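Local coordinates for protein uroporphyrinogen-III synthetase (Pseudomonas syringae pv. tomato, PDB 3RE1) that probably catalyses the cyclisation of the linear tetrapyrrole hydroxymethylbilane to the macrocycle uroporphyrinogen III, releasing water, a step of porphyrin biosynthesis, at residues A14-L19 with V191-G196; L43-T48 with R175-H180; G112-W117 with H130-Q135. All blocks are in the same frame, centred on the assembly; numbering follows the deposited sequence.

Contact 1 (A14-L19 with V191-G196); sequences AWRLLL and VERLNG
Four backbone or amide hydrogen bonds tie the start of strand 16-19 to the turn that leads into strand 196-198. N195 makes two of them with its side chain. Its CG stands between the backbone N and the carbonyl carbon (chi1 58°), which turns the carboxamide onto the opposite chain. N195 OD1 accepts from R16 N at 2.7 Å in a nearly straight bond (167°), while N195 ND2 donates an N-H to A14 O at 3.0 Å. Asparagine suits this place because a single flat group offers an acceptor and a donor to neighbouring peptides. Behind it, N195 N bonds weakly to R16 O, and L18 N gives to G196 O at 2.9 Å.

These bonds start the pairing of two neighbouring strands, the second and third, in the parallel five-stranded sheet of the flavodoxin-like domain. Helix 186-191 ends just before in a Schellman motif, with R193 at positive phi turning the chain toward the sheet.

Charge gathers on the outer side. The bent chain of R16 carries its guanidinium to the helix end, where E192 O lies over one face, 2.8 Å from R16 NE but badly angled for a bond. R16 also makes a cation-pi contact with F39. R193 NH2 is modelled 2.7 Å from R16 NH2, the two planes 59° apart; such a pair should repel, and E192 OE1, 4.3 Å from R16 NH1, may offset it slightly.

Apolar packing lies on both faces of the strand. On one, L18 CB rests 4.2 Å from L194 CG. On the other, glycine suits position G196, because L17 CD2, 3.7 Å from G196 CA, occupies the side where a side chain would start, and L258 of helix 251-260 packs against both W15 and L17.

Contact 2 (L43-T48 with R175-H180); sequences LPLLET and RYLPQH
L43 holds its CG anti to the backbone N (chi1 170°), H180 swings its ring anti to its own carbonyl carbon (chi1 -73°), and Y176 puts its ring in the crowded position between N and carbonyl carbon (chi1 63°). The first two torsions bring L43 CD1 over one face of the imidazole, 3.5 Å from the centroid of the H180 ring, a CH-pi contact in which the two side chains slide past each other in opposite directions. The third lays the phenol alongside E47, whose CB meets Y176 CZ at 3.4 Å, with the carboxylate plane almost perpendicular to the ring.

The backbones run antiparallel. E47 and Y176 form a hydrogen-bonded pair, E47 N giving to Y176 O at 3.1 Å and the return bond being long and weak; T48 and R175 follow as a non-hydrogen-bonded pair. P178 has no N-H to offer, so the regular bonding stops there: L45 O instead receives the CA-H of L177, with L177 CA 3.2 Å away. P178 CG closes on E47 CG at 3.5 Å, and L45 CD2 lies 4.1 Å from L177 CD1, the two leucines side by side.

As in other members of this family, such a two-stranded ladder connects the two alpha/beta domains. L45, L177 and H180 pack against L211 of helix 209-212, L46 and R175 against Q203 of helix 202-205, while T48 and R175 reach P76 at the start of helix 75-88, where the paired strands 47-50 and 166-176 form one edge of the mixed sheet.

Contact 3 (G112-W117 with H130-Q135); sequences GLDASW and HPRLKQ
D114 and R132 cross obliquely, their carboxylate and guanidinium planes 41° apart. D114 extends with CG anti to its backbone N, and R132 starts the same way but bends at chi2 (81°), so that the two tips meet between the edge strand and the helix. The approach is one-sided: D114 OD2 comes to the edge of the guanidinium, near its plane, modelled at a short 2.4 Å from R132 NH2, whereas D114 OD1 stays 3.4 Å from the same nitrogen. This is a salt bridge through one oxygen and one nitrogen, not a bidentate pair.

H130, the N-cap residue of helix 131-137, turns its ring toward the strand, its CG anti to the backbone N (chi1 -166°). The leading corner is H130 CE1, 3.2 Å from S116 OG and 3.4 Å from W117 N, the latter at the ring edge. R132 CB lies 3.8 Å above one face of the same imidazole, toward its rim. S116 directs its small hydroxyl into the angle between these two residues, with OG 3.7 Å from R132 CG; a serine fits where the strand comes close to a helix start. P131 suits the first turn, where no N-H is required.

The strand side is shaped by a Schellman motif at G112 and an inverse gamma turn at D114, which lead from helix 102-110 into edge strand 115-116. S116 and L133 both touch F98 of the adjacent strand 97-99.

Chemically, the contact is a small, polar surface patch held by one salt bridge. The N-terminus of the helix, with its partial positive charge, lies close to R132 and H130, so D114 probably eases that build-up of charge, and the imidazole may be biased toward its neutral form.

The contacts are nested along the chain, contact 3 inside contact 2 and contact 2 inside contact 1. Contacts 1 and 2 adjoin, their centres 19 Å apart: L19 O and L43 N, 2.9 Å apart, probably form a hydrogen bond, and L18 CD2 packs on L43 CB. Thus one belongs to the parallel-sheet domain and the next leads out of it. Contact 3 lies across the molecule, its centre about 33 Å from that of contact 2 and 42 Å from that of contact 1, yet it shares the mixed sheet with contact 2, at the opposite edge. In this family the active site is thought to lie in the cleft between the domains that contact 2 joins.

Contact 1 (A14-L19 with V191-G196)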
loop_
_atom_site.group_PDB
_atom_site.type_symbol
_atom_site.label_atom_id
_atom_site.label_comp_id
_atom_site.label_asym_id
_atom_site.label_seq_id
_atom_site.Cartn_x
_atom_site.Cartn_y
_atom_site.Cartn_z
ATOM N N ALA A 14 -23.061 -0.387 -14.429
ATOM C CA ALA A 14 -23.972 0.330 -13.523
ATOM C C ALA A 14 -23.258 0.725 -12.219
ATOM O O ALA A 14 -23.905 1.184 -11.283
ATOM C CB ALA A 14 -25.219 -0.522 -13.219
ATOM N N TRP A 15 -21.931 0.528 -12.170
ATOM C CA TRP A 15 -21.110 0.829 -10.995
ATOM C C TRP A 15 -20.464 2.192 -11.141
ATOM O O TRP A 15 -19.754 2.453 -12.100
ATOM C CB TRP A 15 -20.001 -0.218 -10.809
ATOM C CG TRP A 15 -20.499 -1.589 -10.434
ATOM C CD1 TRP A 15 -20.773 -2.631 -11.282
ATOM C CD2 TRP A 15 -20.796 -2.059 -9.122
ATOM N NE1 TRP A 15 -21.234 -3.719 -10.574
ATOM C CE2 TRP A 15 -21.251 -3.397 -9.244
ATOM C CE3 TRP A 15 -20.732 -1.480 -7.853
ATOM C CZ2 TRP A 15 -21.632 -4.174 -8.137
ATOM C CZ3 TRP A 15 -21.123 -2.255 -6.738
ATOM C CH2 TRP A 15 -21.559 -3.592 -6.895
ATOM N N ARG A 16 -20.725 3.060 -10.176
ATOM C CA ARG A 16 -20.199 4.411 -10.184
ATOM C C ARG A 16 -19.324 4.444 -8.962
ATOM O O ARG A 16 -19.742 4.914 -7.915
ATOM C CB ARG A 16 -21.335 5.441 -10.044
ATOM C CG ARG A 16 -22.145 5.775 -11.329
ATOM C CD ARG A 16 -21.628 7.085 -11.937
ATOM N NE ARG A 16 -22.563 8.209 -11.848
ATOM C CZ ARG A 16 -22.369 9.389 -12.455
ATOM N NH1 ARG A 16 -21.291 9.606 -13.195
ATOM N NH2 ARG A 16 -23.257 10.365 -12.325
ATOM N N LEU A 17 -18.110 3.931 -9.102
ATOM C CA LEU A 17 -17.212 3.764 -7.977
ATOM C C LEU A 17 -16.585 5.035 -7.463
ATOM O O LEU A 17 -16.435 5.997 -8.196
ATOM C CB LEU A 17 -16.128 2.777 -8.368
ATOM C CG LEU A 17 -16.738 1.428 -8.726
ATOM C CD1 LEU A 17 -15.628 0.515 -9.151
ATOM C CD2 LEU A 17 -17.496 0.836 -7.522
ATOM N N LEU A 18 -16.239 5.028 -6.185
ATOM C CA LEU A 18 -15.514 6.119 -5.563
ATOM C C LEU A 18 -14.129 5.530 -5.343
ATOM O O LEU A 18 -14.022 4.362 -4.986
ATOM C CB LEU A 18 -16.116 6.457 -4.201
ATOM C CG LEU A 18 -15.868 7.861 -3.621
ATOM C CD1 LEU A 18 -15.794 7.791 -2.103
ATOM C CD2 LEU A 18 -14.603 8.441 -4.117
ATOM N N LEU A 19 -13.083 6.318 -5.591
ATOM C CA LEU A 19 -11.703 5.866 -5.471
ATOM C C LEU A 19 -11.085 6.775 -4.474
ATOM O O LEU A 19 -11.277 7.989 -4.536
ATOM C CB LEU A 19 -10.959 5.964 -6.786
ATOM C CG LEU A 19 -11.560 5.212 -7.980
ATOM C CD1 LEU A 19 -10.676 5.396 -9.228
ATOM C CD2 LEU A 19 -11.690 3.781 -7.671
ATOM N N VAL A 191 -23.931 13.817 -5.392
ATOM C CA VAL A 191 -23.839 14.508 -6.682
ATOM C C VAL A 191 -23.252 13.640 -7.797
ATOM O O VAL A 191 -23.627 13.807 -8.965
ATOM C CB VAL A 191 -22.978 15.792 -6.571
ATOM C CG1 VAL A 191 -22.877 16.498 -7.917
ATOM C CG2 VAL A 191 -23.556 16.723 -5.506
ATOM N N GLU A 192 -22.327 12.742 -7.465
ATOM C CA GLU A 192 -21.738 11.880 -8.489
ATOM C C GLU A 192 -22.489 10.558 -8.639
ATOM O O GLU A 192 -22.205 9.770 -9.552
ATOM C CB GLU A 192 -20.268 11.607 -8.216
ATOM C CG GLU A 192 -19.395 12.790 -8.429
ATOM C CD GLU A 192 -19.658 13.461 -9.772
ATOM O OE1 GLU A 192 -19.591 12.780 -10.820
ATOM O OE2 GLU A 192 -19.930 14.676 -9.788
ATOM N N ARG A 193 -23.435 10.318 -7.738
ATOM C CA ARG A 193 -24.301 9.144 -7.816
ATOM C C ARG A 193 -23.558 7.854 -7.586
ATOM O O ARG A 193 -23.912 6.841 -8.171
ATOM C CB ARG A 193 -24.935 9.080 -9.205
ATOM C CG ARG A 193 -26.417 8.816 -9.253
ATOM C CD ARG A 193 -27.179 10.003 -9.814
ATOM N NE ARG A 193 -26.513 10.596 -10.963
ATOM C CZ ARG A 193 -26.398 10.002 -12.143
ATOM N NH1 ARG A 193 -26.900 8.782 -12.337
ATOM N NH2 ARG A 193 -25.785 10.640 -13.128
ATOM N N LEU A 194 -22.516 7.888 -6.756
ATOM C CA LEU A 194 -21.666 6.709 -6.557
ATOM C C LEU A 194 -22.397 5.657 -5.758
ATOM O O LEU A 194 -22.994 5.959 -4.730
ATOM C CB LEU A 194 -20.363 7.072 -5.842
ATOM C CG LEU A 194 -19.244 7.864 -6.542
ATOM C CD1 LEU A 194 -19.316 7.723 -8.035
ATOM C CD2 LEU A 194 -19.239 9.329 -6.152
ATOM N N ASN A 195 -22.334 4.419 -6.222
ATOM C CA ASN A 195 -22.958 3.306 -5.506
ATOM C C ASN A 195 -21.910 2.235 -5.110
ATOM O O ASN A 195 -22.225 1.066 -4.945
ATOM C CB ASN A 195 -24.048 2.682 -6.383
ATOM C CG ASN A 195 -23.488 2.190 -7.709
ATOM O OD1 ASN A 195 -22.418 2.640 -8.153
ATOM N ND2 ASN A 195 -24.187 1.256 -8.337
ATOM N N GLY A 196 -20.664 2.641 -4.972
ATOM C CA GLY A 196 -19.623 1.711 -4.585
ATOM C C GLY A 196 -18.425 2.470 -4.039
ATOM O O GLY A 196 -18.113 3.588 -4.486
#

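Contact 2 (L43-T48 with R175-H180)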
loop_
_atom_site.group_PDB
_atom_site.type_symbol
_atom_site.label_atom_id
_atom_site.label_comp_id
_atom_site.label_asym_id
_atom_site.label_seq_id
_atom_site.Cartn_x
_atom_site.Cartn_y
_atom_site.Cartn_z
ATOM N N LEU A 43 -11.472 10.878 -5.045
ATOM C CA LEU A 43 -11.293 11.726 -3.875
ATOM C C LEU A 43 -10.097 11.149 -3.070
ATOM O O LEU A 43 -10.286 10.294 -2.202
ATOM C CB LEU A 43 -12.561 11.718 -3.019
ATOM C CG LEU A 43 -12.425 12.381 -1.647
ATOM C CD1 LEU A 43 -12.293 13.877 -1.815
ATOM C CD2 LEU A 43 -13.615 12.075 -0.799
ATOM N N PRO A 44 -8.860 11.618 -3.357
ATOM C CA PRO A 44 -7.638 11.107 -2.740
ATOM C C PRO A 44 -7.614 11.251 -1.220
ATOM O O PRO A 44 -7.821 12.338 -0.691
ATOM C CB PRO A 44 -6.542 11.929 -3.410
ATOM C CG PRO A 44 -7.202 13.251 -3.659
ATOM C CD PRO A 44 -8.576 12.826 -4.155
ATOM N N LEU A 45 -7.355 10.141 -0.531
ATOM C CA LEU A 45 -7.319 10.118 0.916
ATOM C C LEU A 45 -5.899 9.970 1.430
ATOM O O LEU A 45 -5.605 10.372 2.552
ATOM C CB LEU A 45 -8.201 8.986 1.433
ATOM C CG LEU A 45 -9.679 9.035 1.032
ATOM C CD1 LEU A 45 -10.405 7.935 1.739
ATOM C CD2 LEU A 45 -10.298 10.368 1.401
ATOM N N LEU A 46 -5.024 9.401 0.602
ATOM C CA LEU A 46 -3.609 9.240 0.936
ATOM C C LEU A 46 -2.698 9.989 -0.001
ATOM O O LEU A 46 -2.939 10.069 -1.196
ATOM C CB LEU A 46 -3.194 7.773 0.863
ATOM C CG LEU A 46 -3.697 6.836 1.935
ATOM C CD1 LEU A 46 -3.427 7.450 3.301
ATOM C CD2 LEU A 46 -5.172 6.612 1.696
ATOM N N GLU A 47 -1.623 10.511 0.556
ATOM C CA GLU A 47 -0.592 11.106 -0.249
ATOM C C GLU A 47 0.744 10.640 0.280
ATOM O O GLU A 47 0.883 10.421 1.485
ATOM C CB GLU A 47 -0.702 12.610 -0.161
ATOM C CG GLU A 47 -1.550 13.206 -1.265
ATOM C CD GLU A 47 -0.812 13.289 -2.595
ATOM O OE1 GLU A 47 -0.456 12.222 -3.156
ATOM O OE2 GLU A 47 -0.599 14.430 -3.084
ATOM N N THR A 48 1.720 10.474 -0.612
ATOM C CA THR A 48 3.046 9.997 -0.206
ATOM C C THR A 48 4.022 11.156 -0.074
ATOM O O THR A 48 4.371 11.792 -1.067
ATOM C CB THR A 48 3.611 8.982 -1.222
ATOM O OG1 THR A 48 2.536 8.280 -1.866
ATOM C CG2 THR A 48 4.473 7.977 -0.507
ATOM N N ARG A 175 2.783 9.180 5.291
ATOM C CA ARG A 175 1.506 9.299 4.601
ATOM C C ARG A 175 0.492 10.127 5.389
ATOM O O ARG A 175 0.368 9.986 6.614
ATOM C CB ARG A 175 0.963 7.924 4.251
ATOM C CG ARG A 175 1.645 7.338 3.028
ATOM C CD ARG A 175 1.018 6.034 2.614
ATOM N NE ARG A 175 1.479 5.624 1.291
ATOM C CZ ARG A 175 1.152 4.480 0.689
ATOM N NH1 ARG A 175 0.336 3.610 1.284
ATOM N NH2 ARG A 175 1.642 4.207 -0.526
ATOM N N TYR A 176 -0.203 11.011 4.672
ATOM C CA TYR A 176 -1.174 11.902 5.284
ATOM C C TYR A 176 -2.483 11.964 4.482
ATOM O O TYR A 176 -2.585 11.419 3.369
ATOM C CB TYR A 176 -0.574 13.307 5.451
ATOM C CG TYR A 176 -0.218 13.977 4.141
ATOM C CD1 TYR A 176 -1.199 14.287 3.211
ATOM C CD2 TYR A 176 1.099 14.281 3.826
ATOM C CE1 TYR A 176 -0.889 14.877 2.013
ATOM C CE2 TYR A 176 1.421 14.879 2.616
ATOM C CZ TYR A 176 0.419 15.175 1.723
ATOM O OH TYR A 176 0.713 15.770 0.528
ATOM N N LEU A 177 -3.470 12.641 5.076
ATOM C CA LEU A 177 -4.801 12.836 4.499
ATOM C C LEU A 177 -4.916 14.208 3.865
ATOM O O LEU A 177 -5.045 15.205 4.581
ATOM C CB LEU A 177 -5.867 12.742 5.585
ATOM C CG LEU A 177 -7.302 13.074 5.148
ATOM C CD1 LEU A 177 -7.925 11.913 4.361
ATOM C CD2 LEU A 177 -8.137 13.415 6.362
ATOM N N PRO A 178 -4.885 14.268 2.521
ATOM C CA PRO A 178 -4.992 15.522 1.799
ATOM C C PRO A 178 -6.043 16.430 2.427
ATOM O O PRO A 178 -7.026 15.959 2.992
ATOM C CB PRO A 178 -5.398 15.065 0.407
ATOM C CG PRO A 178 -4.653 13.787 0.262
ATOM C CD PRO A 178 -4.839 13.126 1.588
ATOM N N GLN A 179 -5.815 17.733 2.347
ATOM C CA GLN A 179 -6.733 18.701 2.925
ATOM C C GLN A 179 -8.040 18.799 2.129
ATOM O O GLN A 179 -8.051 19.310 0.997
ATOM C CB GLN A 179 -6.051 20.074 3.028
ATOM C CG GLN A 179 -6.733 21.036 4.009
ATOM C CD GLN A 179 -7.028 20.385 5.376
ATOM O OE1 GLN A 179 -7.992 20.770 6.071
ATOM N NE2 GLN A 179 -6.201 19.402 5.766
ATOM N N HIS A 180 -9.124 18.293 2.735
ATOM C CA HIS A 180 -10.470 18.295 2.134
ATOM C C HIS A 180 -11.507 19.045 2.957
ATOM O O HIS A 180 -11.539 18.947 4.190
ATOM C CB HIS A 180 -10.978 16.872 1.918
ATOM C CG HIS A 180 -10.301 16.158 0.799
ATOM N ND1 HIS A 180 -10.203 14.786 0.746
ATOM C CD2 HIS A 180 -9.671 16.624 -0.307
ATOM C CE1 HIS A 180 -9.548 14.436 -0.347
ATOM N NE2 HIS A 180 -9.212 15.533 -1.003
#

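Contact 3 (G112-W117 with H130-Q135)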
loop_
_atom_site.group_PDB
_atom_site.type_symbol
_atom_site.label_atom_id
_atom_site.label_comp_id
_atom_site.label_asym_id
_atom_site.label_seq_id
_atom_site.Cartn_x
_atom_site.Cartn_y
_atom_site.Cartn_z
ATOM N N GLY A 112 20.253 -1.750 -10.758
ATOM C CA GLY A 112 21.363 -2.664 -10.596
ATOM C C GLY A 112 21.533 -3.313 -9.223
ATOM O O GLY A 112 22.638 -3.712 -8.847
ATOM N N LEU A 113 20.451 -3.418 -8.459
ATOM C CA LEU A 113 20.537 -4.087 -7.176
ATOM C C LEU A 113 20.232 -5.574 -7.352
ATOM O O LEU A 113 19.433 -5.976 -8.204
ATOM C CB LEU A 113 19.594 -3.451 -6.162
ATOM C CG LEU A 113 19.963 -2.021 -5.775
ATOM C CD1 LEU A 113 18.832 -1.338 -4.989
ATOM C CD2 LEU A 113 21.245 -2.049 -4.989
ATOM N N ASP A 114 20.875 -6.383 -6.532
ATOM C CA ASP A 114 20.719 -7.806 -6.604
ATOM C C ASP A 114 19.431 -8.194 -5.879
ATOM O O ASP A 114 19.452 -8.905 -4.873
ATOM C CB ASP A 114 21.957 -8.451 -5.981
ATOM C CG ASP A 114 21.908 -9.951 -5.991
ATOM O OD1 ASP A 114 21.409 -10.541 -6.985
ATOM O OD2 ASP A 114 22.382 -10.535 -4.991
ATOM N N ALA A 115 18.314 -7.707 -6.406
ATOM C CA ALA A 115 16.973 -7.963 -5.855
ATOM C C ALA A 115 16.302 -9.217 -6.410
ATOM O O ALA A 115 16.560 -9.628 -7.524
ATOM C CB ALA A 115 16.049 -6.763 -6.096
ATOM N N SER A 116 15.432 -9.811 -5.600
ATOM C CA SER A 116 14.661 -10.984 -5.964
ATOM C C SER A 116 13.342 -10.906 -5.204
ATOM O O SER A 116 13.196 -10.117 -4.269
ATOM C CB SER A 116 15.410 -12.263 -5.596
ATOM O OG SER A 116 15.669 -12.339 -4.202
ATOM N N TRP A 117 12.379 -11.724 -5.606
ATOM C CA TRP A 117 11.080 -11.717 -4.970
ATOM C C TRP A 117 10.393 -13.045 -5.269
ATOM O O TRP A 117 10.806 -13.747 -6.183
ATOM C CB TRP A 117 10.266 -10.534 -5.500
ATOM C CG TRP A 117 10.120 -10.569 -6.999
ATOM C CD1 TRP A 117 9.201 -11.277 -7.718
ATOM C CD2 TRP A 117 10.954 -9.906 -7.956
ATOM N NE1 TRP A 117 9.409 -11.095 -9.049
ATOM C CE2 TRP A 117 10.471 -10.256 -9.231
ATOM C CE3 TRP A 117 12.053 -9.044 -7.859
ATOM C CZ2 TRP A 117 11.052 -9.768 -10.413
ATOM C CZ3 TRP A 117 12.637 -8.572 -9.032
ATOM C CH2 TRP A 117 12.130 -8.929 -10.291
ATOM N N HIS A 130 11.465 -17.618 0.845
ATOM C CA HIS A 130 12.298 -17.461 -0.329
ATOM C C HIS A 130 13.720 -17.915 -0.006
ATOM O O HIS A 130 14.390 -17.297 0.808
ATOM C CB HIS A 130 12.289 -15.999 -0.736
ATOM C CG HIS A 130 12.823 -15.732 -2.108
ATOM N ND1 HIS A 130 12.878 -14.462 -2.644
ATOM C CD2 HIS A 130 13.299 -16.560 -3.064
ATOM C CE1 HIS A 130 13.363 -14.521 -3.870
ATOM N NE2 HIS A 130 13.627 -15.785 -4.150
ATOM N N PRO A 131 14.196 -19.000 -0.646
ATOM C CA PRO A 131 15.510 -19.625 -0.381
ATOM C C PRO A 131 16.627 -18.593 -0.348
ATOM O O PRO A 131 17.459 -18.547 0.566
ATOM C CB PRO A 131 15.680 -20.571 -1.565
ATOM C CG PRO A 131 14.272 -20.988 -1.861
ATOM C CD PRO A 131 13.484 -19.708 -1.725
ATOM N N ARG A 132 16.627 -17.765 -1.371
ATOM C CA ARG A 132 17.591 -16.711 -1.507
ATOM C C ARG A 132 17.671 -15.970 -0.170
ATOM O O ARG A 132 18.758 -15.710 0.344
ATOM C CB ARG A 132 17.108 -15.789 -2.618
ATOM C CG ARG A 132 18.129 -14.839 -3.143
ATOM C CD ARG A 132 19.058 -15.460 -4.152
ATOM N NE ARG A 132 19.903 -14.398 -4.672
ATOM C CZ ARG A 132 20.748 -13.701 -3.913
ATOM N NH1 ARG A 132 20.863 -13.974 -2.611
ATOM N NH2 ARG A 132 21.485 -12.739 -4.444
ATOM N N LEU A 133 16.507 -15.650 0.394
ATOM C CA LEU A 133 16.424 -14.920 1.646
ATOM C C LEU A 133 16.875 -15.767 2.826
ATOM O O LEU A 133 17.595 -15.292 3.696
ATOM C CB LEU A 133 14.994 -14.432 1.882
ATOM C CG LEU A 133 14.831 -13.612 3.173
ATOM C CD1 LEU A 133 15.739 -12.379 3.111
ATOM C CD2 LEU A 133 13.371 -13.230 3.406
ATOM N N LYS A 134 16.457 -17.026 2.862
ATOM C CA LYS A 134 16.881 -17.906 3.941
ATOM C C LYS A 134 18.396 -17.980 4.065
ATOM O O LYS A 134 18.902 -17.959 5.166
ATOM C CB LYS A 134 16.290 -19.306 3.775
ATOM C CG LYS A 134 14.767 -19.339 3.815
ATOM C CD LYS A 134 14.222 -20.670 4.384
ATOM C CE LYS A 134 14.698 -20.864 5.833
ATOM N NZ LYS A 134 13.934 -21.881 6.587
ATOM N N GLN A 135 19.113 -18.056 2.941
ATOM C CA GLN A 135 20.580 -18.149 2.950
ATOM C C GLN A 135 21.258 -16.928 3.565
ATOM O O GLN A 135 22.211 -17.053 4.333
ATOM C CB GLN A 135 21.117 -18.333 1.539
ATOM C CG GLN A 135 20.736 -19.657 0.917
ATOM C CD GLN A 135 21.018 -19.692 -0.578
ATOM O OE1 GLN A 135 20.599 -20.623 -1.279
ATOM N NE2 GLN A 135 21.729 -18.676 -1.075
#